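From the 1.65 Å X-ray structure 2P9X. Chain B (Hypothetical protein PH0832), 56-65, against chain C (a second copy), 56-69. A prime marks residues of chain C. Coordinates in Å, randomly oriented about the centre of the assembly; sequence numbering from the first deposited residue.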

ATOM      1  N   LEU B  56       0.592  -7.075  -3.277  1.00 27.38           N
ATOM      2  CA  LEU B  56       0.192  -6.851  -1.895  1.00 26.43           C
ATOM      3  C   LEU B  56       0.275  -5.382  -1.463  1.00 26.30           C
ATOM      4  O   LEU B  56      -0.699  -4.827  -0.943  1.00 24.95           O
ATOM      5  CB  LEU B  56       1.048  -7.710  -0.954  1.00 27.25           C
ATOM      6  CG  LEU B  56       0.840  -7.522   0.554  1.00 28.02           C
ATOM      7  CD1 LEU B  56      -0.620  -7.750   0.919  1.00 28.63           C
ATOM      8  CD2 LEU B  56       1.736  -8.490   1.316  1.00 28.13           C
ATOM      9  N   PHE B  57       1.431  -4.756  -1.687  1.00 25.39           N
ATOM     10  CA  PHE B  57       1.644  -3.364  -1.285  1.00 25.23           C
ATOM     11  C   PHE B  57       1.969  -2.389  -2.419  1.00 23.88           C
ATOM     12  O   PHE B  57       2.040  -1.181  -2.184  1.00 25.10           O
ATOM     13  CB  PHE B  57       2.788  -3.273  -0.264  1.00 27.72           C
ATOM     14  CG  PHE B  57       2.528  -3.998   1.028  1.00 28.38           C
ATOM     15  CD1 PHE B  57       1.462  -3.639   1.846  1.00 27.69           C
ATOM     16  CD2 PHE B  57       3.383  -5.017   1.445  1.00 29.96           C
ATOM     17  CE1 PHE B  57       1.251  -4.284   3.070  1.00 28.39           C
ATOM     18  CE2 PHE B  57       3.181  -5.666   2.665  1.00 30.08           C
ATOM     19  CZ  PHE B  57       2.113  -5.297   3.478  1.00 28.36           C
ATOM     20  N   GLY B  58       2.173  -2.902  -3.628  1.00 22.52           N
ATOM     21  CA  GLY B  58       2.515  -2.051  -4.751  1.00 22.14           C
ATOM     22  C   GLY B  58       3.965  -2.256  -5.158  1.00 22.61           C
ATOM     23  O   GLY B  58       4.735  -2.859  -4.416  1.00 24.71           O
ATOM     24  N   GLU B  59       4.327  -1.750  -6.332  1.00 23.32           N
ATOM     25  CA  GLU B  59       5.677  -1.876  -6.882  1.00 24.48           C
ATOM     26  C   GLU B  59       6.751  -1.164  -6.067  1.00 24.04           C
ATOM     27  O   GLU B  59       7.878  -1.655  -5.940  1.00 24.65           O
ATOM     28  CB  GLU B  59       5.680  -1.335  -8.315  1.00 29.28           C
ATOM     29  CG  GLU B  59       6.943  -0.608  -8.736  1.00 39.01           C
ATOM     30  CD  GLU B  59       6.762   0.160 -10.038  1.00 42.20           C
ATOM     31  OE1 GLU B  59       5.911   1.080 -10.084  1.00 44.94           O
ATOM     32  OE2 GLU B  59       7.471  -0.159 -11.014  1.00 45.30           O
ATOM     33  N   TYR B  60       6.409  -0.004  -5.523  1.00 22.28           N
ATOM     34  CA  TYR B  60       7.375   0.756  -4.746  1.00 22.05           C
ATOM     35  C   TYR B  60       7.779  -0.017  -3.506  1.00 22.10           C
ATOM     36  O   TYR B  60       8.964  -0.129  -3.198  1.00 24.10           O
ATOM     37  CB  TYR B  60       6.789   2.117  -4.368  1.00 20.83           C
ATOM     38  CG  TYR B  60       6.460   2.958  -5.581  1.00 20.77           C
ATOM     39  CD1 TYR B  60       7.462   3.367  -6.463  1.00 20.23           C
ATOM     40  CD2 TYR B  60       5.142   3.323  -5.866  1.00 20.53           C
ATOM     41  CE1 TYR B  60       7.167   4.116  -7.600  1.00 20.65           C
ATOM     42  CE2 TYR B  60       4.835   4.072  -7.006  1.00 20.38           C
ATOM     43  CZ  TYR B  60       5.854   4.468  -7.870  1.00 20.60           C
ATOM     44  OH  TYR B  60       5.561   5.207  -8.996  1.00 21.90           O
ATOM     45  N   SER B  61       6.792  -0.561  -2.804  1.00 22.82           N
ATOM     46  CA  SER B  61       7.048  -1.342  -1.598  1.00 24.23           C
ATOM     47  C   SER B  61       7.770  -2.649  -1.924  1.00 24.43           C
ATOM     48  O   SER B  61       8.669  -3.064  -1.197  1.00 25.69           O
ATOM     49  CB  SER B  61       5.731  -1.638  -0.885  1.00 26.61           C
ATOM     50  OG  SER B  61       5.973  -2.195   0.400  1.00 34.84           O
ATOM     51  N   ALA B  62       7.371  -3.299  -3.012  1.00 24.34           N
ATOM     52  CA  ALA B  62       7.997  -4.554  -3.418  1.00 24.46           C
ATOM     53  C   ALA B  62       9.464  -4.324  -3.766  1.00 25.61           C
ATOM     54  O   ALA B  62      10.325  -5.145  -3.437  1.00 27.29           O
ATOM     55  CB  ALA B  62       7.260  -5.155  -4.608  1.00 25.70           C
ATOM     56  N   ARG B  63       9.752  -3.208  -4.426  1.00 24.20           N
ATOM     57  CA  ARG B  63      11.134  -2.882  -4.782  1.00 25.41           C
ATOM     58  C   ARG B  63      11.956  -2.653  -3.515  1.00 25.40           C
ATOM     59  O   ARG B  63      13.104  -3.097  -3.424  1.00 26.55           O
ATOM     60  CB  ARG B  63      11.181  -1.634  -5.673  1.00 25.40           C
ATOM     61  CG  ARG B  63      11.074  -1.936  -7.156  1.00 25.62           C
ATOM     62  CD  ARG B  63      12.344  -2.596  -7.662  1.00 25.52           C
ATOM     63  NE  ARG B  63      13.483  -1.686  -7.591  1.00 26.22           N
ATOM     64  CZ  ARG B  63      14.727  -2.064  -7.310  1.00 27.63           C
ATOM     65  NH1 ARG B  63      14.997  -3.341  -7.067  1.00 27.27           N
ATOM     66  NH2 ARG B  63      15.700  -1.166  -7.270  1.00 28.26           N
ATOM     67  N   LEU B  64      11.372  -1.966  -2.537  1.00 25.80           N
ATOM     68  CA  LEU B  64      12.062  -1.708  -1.279  1.00 25.35           C
ATOM     69  C   LEU B  64      12.375  -3.026  -0.571  1.00 26.80           C
ATOM     70  O   LEU B  64      13.443  -3.185   0.020  1.00 26.41           O
ATOM     71  CB  LEU B  64      11.212  -0.819  -0.366  1.00 26.46           C
ATOM     72  CG  LEU B  64      11.177   0.670  -0.722  1.00 24.59           C
ATOM     73  CD1 LEU B  64      10.098   1.375   0.083  1.00 26.33           C
ATOM     74  CD2 LEU B  64      12.549   1.288  -0.442  1.00 26.53           C
ATOM     75  N   LEU B  65      11.445  -3.974  -0.638  1.00 26.44           N
ATOM     76  CA  LEU B  65      11.664  -5.266   0.004  1.00 27.27           C
ATOM     77  C   LEU B  65      12.779  -6.015  -0.714  1.00 27.48           C
ATOM     78  O   LEU B  65      13.602  -6.675  -0.078  1.00 29.64           O
ATOM     79  CB  LEU B  65      10.383  -6.108  -0.017  1.00 28.16           C
ATOM     80  CG  LEU B  65      10.534  -7.488   0.632  1.00 29.20           C
ATOM     81  CD1 LEU B  65      10.937  -7.328   2.095  1.00 28.74           C
ATOM     82  CD2 LEU B  65       9.228  -8.255   0.516  1.00 28.91           C
TER
ATOM     83  N   LEU C  56       1.091   7.166   3.431  1.00 20.45           N
ATOM     84  CA  LEU C  56       1.068   6.947   1.990  1.00 19.99           C
ATOM     85  C   LEU C  56       0.978   5.470   1.586  1.00 20.93           C
ATOM     86  O   LEU C  56       0.101   5.086   0.805  1.00 20.59           O
ATOM     87  CB  LEU C  56       2.316   7.578   1.352  1.00 19.69           C
ATOM     88  CG  LEU C  56       2.535   7.331  -0.146  1.00 19.76           C
ATOM     89  CD1 LEU C  56       1.339   7.842  -0.933  1.00 19.29           C
ATOM     90  CD2 LEU C  56       3.815   8.026  -0.605  1.00 21.32           C
ATOM     91  N   PHE C  57       1.856   4.641   2.143  1.00 20.88           N
ATOM     92  CA  PHE C  57       1.911   3.221   1.793  1.00 20.51           C
ATOM     93  C   PHE C  57       1.698   2.226   2.922  1.00 21.37           C
ATOM     94  O   PHE C  57       1.704   1.018   2.677  1.00 23.04           O
ATOM     95  CB  PHE C  57       3.276   2.886   1.179  1.00 20.52           C
ATOM     96  CG  PHE C  57       3.577   3.607  -0.102  1.00 22.86           C
ATOM     97  CD1 PHE C  57       2.762   3.450  -1.217  1.00 21.50           C
ATOM     98  CD2 PHE C  57       4.718   4.398  -0.207  1.00 24.04           C
ATOM     99  CE1 PHE C  57       3.082   4.068  -2.431  1.00 23.50           C
ATOM    100  CE2 PHE C  57       5.048   5.017  -1.409  1.00 23.37           C
ATOM    101  CZ  PHE C  57       4.227   4.851  -2.524  1.00 22.53           C
ATOM    102  N   GLY C  58       1.546   2.714   4.146  1.00 21.08           N
ATOM    103  CA  GLY C  58       1.379   1.808   5.267  1.00 22.21           C
ATOM    104  C   GLY C  58       2.679   1.714   6.042  1.00 24.12           C
ATOM    105  O   GLY C  58       3.742   2.078   5.536  1.00 23.88           O
ATOM    106  N   GLU C  59       2.596   1.207   7.266  1.00 25.09           N
ATOM    107  CA  GLU C  59       3.761   1.086   8.143  1.00 27.86           C
ATOM    108  C   GLU C  59       4.823   0.087   7.689  1.00 26.88           C
ATOM    109  O   GLU C  59       6.016   0.305   7.911  1.00 27.26           O
ATOM    110  CB  GLU C  59       3.295   0.730   9.554  1.00 32.32           C
ATOM    111  CG  GLU C  59       3.867   1.625  10.637  1.00 40.15           C
ATOM    112  CD  GLU C  59       3.204   1.405  11.981  1.00 43.09           C
ATOM    113  OE1 GLU C  59       3.311   0.287  12.528  1.00 47.09           O
ATOM    114  OE2 GLU C  59       2.569   2.354  12.488  1.00 46.38           O
ATOM    115  N   TYR C  60       4.414  -1.012   7.067  1.00 26.68           N
ATOM    116  CA  TYR C  60       5.393  -1.999   6.619  1.00 26.31           C
ATOM    117  C   TYR C  60       6.290  -1.372   5.552  1.00 25.50           C
ATOM    118  O   TYR C  60       7.514  -1.518   5.580  1.00 25.36           O
ATOM    119  CB  TYR C  60       4.693  -3.246   6.067  1.00 26.67           C
ATOM    120  CG  TYR C  60       3.841  -3.972   7.094  1.00 28.08           C
ATOM    121  CD1 TYR C  60       4.417  -4.874   7.990  1.00 28.78           C
ATOM    122  CD2 TYR C  60       2.467  -3.744   7.186  1.00 29.22           C
ATOM    123  CE1 TYR C  60       3.649  -5.533   8.954  1.00 29.83           C
ATOM    124  CE2 TYR C  60       1.686  -4.400   8.145  1.00 27.61           C
ATOM    125  CZ  TYR C  60       2.286  -5.291   9.026  1.00 29.91           C
ATOM    126  OH  TYR C  60       1.535  -5.932   9.985  1.00 27.85           O
ATOM    127  N   SER C  61       5.680  -0.652   4.619  1.00 24.51           N
ATOM    128  CA  SER C  61       6.433   0.000   3.559  1.00 24.09           C
ATOM    129  C   SER C  61       7.299   1.133   4.113  1.00 22.68           C
ATOM    130  O   SER C  61       8.443   1.303   3.695  1.00 23.40           O
ATOM    131  CB  SER C  61       5.474   0.543   2.498  1.00 24.85           C
ATOM    132  OG  SER C  61       4.565  -0.472   2.103  1.00 29.82           O
ATOM    133  N   ALA C  62       6.755   1.897   5.059  1.00 23.20           N
ATOM    134  CA  ALA C  62       7.490   3.002   5.670  1.00 22.65           C
ATOM    135  C   ALA C  62       8.737   2.460   6.373  1.00 24.85           C
ATOM    136  O   ALA C  62       9.810   3.067   6.319  1.00 22.84           O
ATOM    137  CB  ALA C  62       6.602   3.737   6.668  1.00 24.53           C
ATOM    138  N   ARG C  63       8.586   1.313   7.029  1.00 24.45           N
ATOM    139  CA  ARG C  63       9.702   0.682   7.726  1.00 26.11           C
ATOM    140  C   ARG C  63      10.782   0.250   6.738  1.00 24.80           C
ATOM    141  O   ARG C  63      11.979   0.424   6.999  1.00 25.33           O
ATOM    142  CB  ARG C  63       9.205  -0.528   8.530  1.00 28.31           C
ATOM    143  CG  ARG C  63       8.809  -0.194   9.959  1.00 31.31           C
ATOM    144  CD  ARG C  63      10.052   0.014  10.805  1.00 35.42           C
ATOM    145  NE  ARG C  63      10.895  -1.177  10.790  1.00 37.93           N
ATOM    146  CZ  ARG C  63      12.192  -1.183  11.068  1.00 37.82           C
ATOM    147  NH1 ARG C  63      12.815  -0.053  11.386  1.00 41.48           N
ATOM    148  NH2 ARG C  63      12.869  -2.322  11.030  1.00 39.56           N
ATOM    149  N   LEU C  64      10.369  -0.316   5.607  1.00 23.39           N
ATOM    150  CA  LEU C  64      11.324  -0.736   4.587  1.00 22.55           C
ATOM    151  C   LEU C  64      12.122   0.468   4.089  1.00 22.82           C
ATOM    152  O   LEU C  64      13.335   0.378   3.900  1.00 23.62           O
ATOM    153  CB  LEU C  64      10.603  -1.406   3.412  1.00 23.22           C
ATOM    154  CG  LEU C  64      10.029  -2.805   3.678  1.00 25.79           C
ATOM    155  CD1 LEU C  64       9.124  -3.196   2.559  1.00 26.50           C
ATOM    156  CD2 LEU C  64      11.155  -3.821   3.844  1.00 27.28           C
ATOM    157  N   LEU C  65      11.448   1.598   3.880  1.00 22.60           N
ATOM    158  CA  LEU C  65      12.150   2.788   3.405  1.00 23.14           C
ATOM    159  C   LEU C  65      13.140   3.264   4.464  1.00 23.05           C
ATOM    160  O   LEU C  65      14.285   3.594   4.154  1.00 23.88           O
ATOM    161  CB  LEU C  65      11.161   3.913   3.077  1.00 22.98           C
ATOM    162  CG  LEU C  65      11.812   5.223   2.621  1.00 21.58           C
ATOM    163  CD1 LEU C  65      12.572   5.000   1.318  1.00 22.60           C
ATOM    164  CD2 LEU C  65      10.745   6.295   2.440  1.00 23.29           C
ATOM    165  N   GLU C  66      12.694   3.280   5.715  1.00 23.07           N
ATOM    166  CA  GLU C  66      13.534   3.701   6.830  1.00 23.84           C
ATOM    167  C   GLU C  66      14.782   2.824   6.907  1.00 24.36           C
ATOM    168  O   GLU C  66      15.897   3.328   7.074  1.00 25.71           O
ATOM    169  CB  GLU C  66      12.734   3.598   8.126  1.00 24.99           C
ATOM    170  CG  GLU C  66      13.516   3.839   9.403  1.00 29.16           C
ATOM    171  CD  GLU C  66      12.605   3.884  10.610  1.00 32.41           C
ATOM    172  OE1 GLU C  66      11.887   2.888  10.846  1.00 34.08           O
ATOM    173  OE2 GLU C  66      12.601   4.909  11.323  1.00 32.12           O
ATOM    174  N   MET C  67      14.587   1.513   6.789  1.00 23.56           N
ATOM    175  CA  MET C  67      15.700   0.568   6.830  1.00 25.08           C
ATOM    176  C   MET C  67      16.687   0.851   5.703  1.00 25.67           C
ATOM    177  O   MET C  67      17.902   0.782   5.894  1.00 26.52           O
ATOM    178  CB  MET C  67      15.188  -0.873   6.713  1.00 25.44           C
ATOM    179  CG  MET C  67      14.395  -1.353   7.916  1.00 27.63           C
ATOM    180  SD  MET C  67      13.629  -2.952   7.602  1.00 29.44           S
ATOM    181  CE  MET C  67      15.045  -4.039   7.786  1.00 32.09           C
ATOM    182  N   VAL C  68      16.164   1.169   4.525  1.00 25.04           N
ATOM    183  CA  VAL C  68      17.018   1.460   3.383  1.00 25.21           C
ATOM    184  C   VAL C  68      17.796   2.756   3.593  1.00 25.36           C
ATOM    185  O   VAL C  68      19.000   2.813   3.329  1.00 27.24           O
ATOM    186  CB  VAL C  68      16.183   1.543   2.086  1.00 25.66           C
ATOM    187  CG1 VAL C  68      17.013   2.137   0.944  1.00 26.57           C
ATOM    188  CG2 VAL C  68      15.713   0.153   1.707  1.00 25.28           C
ATOM    189  N   ILE C  69      17.117   3.789   4.079  1.00 24.29           N
ATOM    190  CA  ILE C  69      17.770   5.071   4.321  1.00 24.47           C
ATOM    191  C   ILE C  69      18.895   4.889   5.342  1.00 25.41           C
ATOM    192  O   ILE C  69      20.005   5.381   5.148  1.00 24.84           O
ATOM    193  CB  ILE C  69      16.769   6.127   4.848  1.00 24.87           C
ATOM    194  CG1 ILE C  69      15.726   6.442   3.771  1.00 21.95           C
ATOM    195  CG2 ILE C  69      17.505   7.397   5.245  1.00 24.77           C
ATOM    196  CD1 ILE C  69      14.595   7.314   4.268  1.00 24.11           C
TER
HETATM  197  O   HOH W   1       0.404   0.353  -0.105  1.00 39.86           O

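When two copies of a protein pack the same helix against itself, each residue near the symmetry axis must suit its own duplicate, while those farther away meet different partners. The pairing of residues 56-65 of chain B with 56-69 of chain C illustrates the principle. The helices that include residues 59-65 and 59′-69′ run in the same general sense, at 44° with their axes 9.2 Å apart at closest approach, and the two stretches together bury 544 Å².

Leu64 contributes most, with 105 Å² covered, and Leu64′ follows with 79 Å². Both point their CA-to-CB bonds toward the other stretch and adopt the same m,t rotamer. They meet back to back, Leu64 CB lying 3.9 Å from Leu64′ CB, and their branched ends extend past one another onto the opposing helix. The side chain of Leu64 is a knob in a hole formed by Ser61′, Leu64′, Leu65′ and Val68′; its CD2 reaches CG2 of Val68′ at 4.0 Å. In the reciprocal direction, Leu64′ CD2 packs 3.9 Å from Leu65 CD1. Leucine suits this position because its forked, apolar end can fill such a hollow without leaving a polar group unpaired.

One turn earlier the backbones come closer, with the CA atoms of Ser61 and Ser61′ 5.4 Å apart. Small side chains fit this narrow gap, and serine brings a hydroxyl that can pair with its copy: Ser61 OG and Ser61′ OG form a 2.8 Å hydrogen bond in which either could be the donor. The symmetry is not exact, since chi1 is t in Ser61 but m in Ser61′.

Phe57 and Phe57′, covered by 68 and 65 Å², close the other end of the contact. Each has its CA-to-CB bond toward the partner and chi1 in the m well, and each ring reaches the tyrosine of the other chain. Phe57 CZ approaches Tyr60′ CD2 at 4.0 Å, the ring planes near parallel but slid apart so that they barely overlap; Phe57′ CZ lies 3.8 Å from Tyr60 CD2 in a more oblique pair. The broad rings provide apolar contact here, while both tyrosine hydroxyls are hydrogen-bonded elsewhere in the structure. Between the chains, water 1 lies 3.1 Å from Phe57 O and 3.1 Å from Phe57′ O, placed to donate to either carbonyl, and so bridges two backbones that do not touch directly there.

Gly58 and Gly58′ make the turn into these helices with positive phi, at backbone angles where a CB would jam against the preceding carbonyl O.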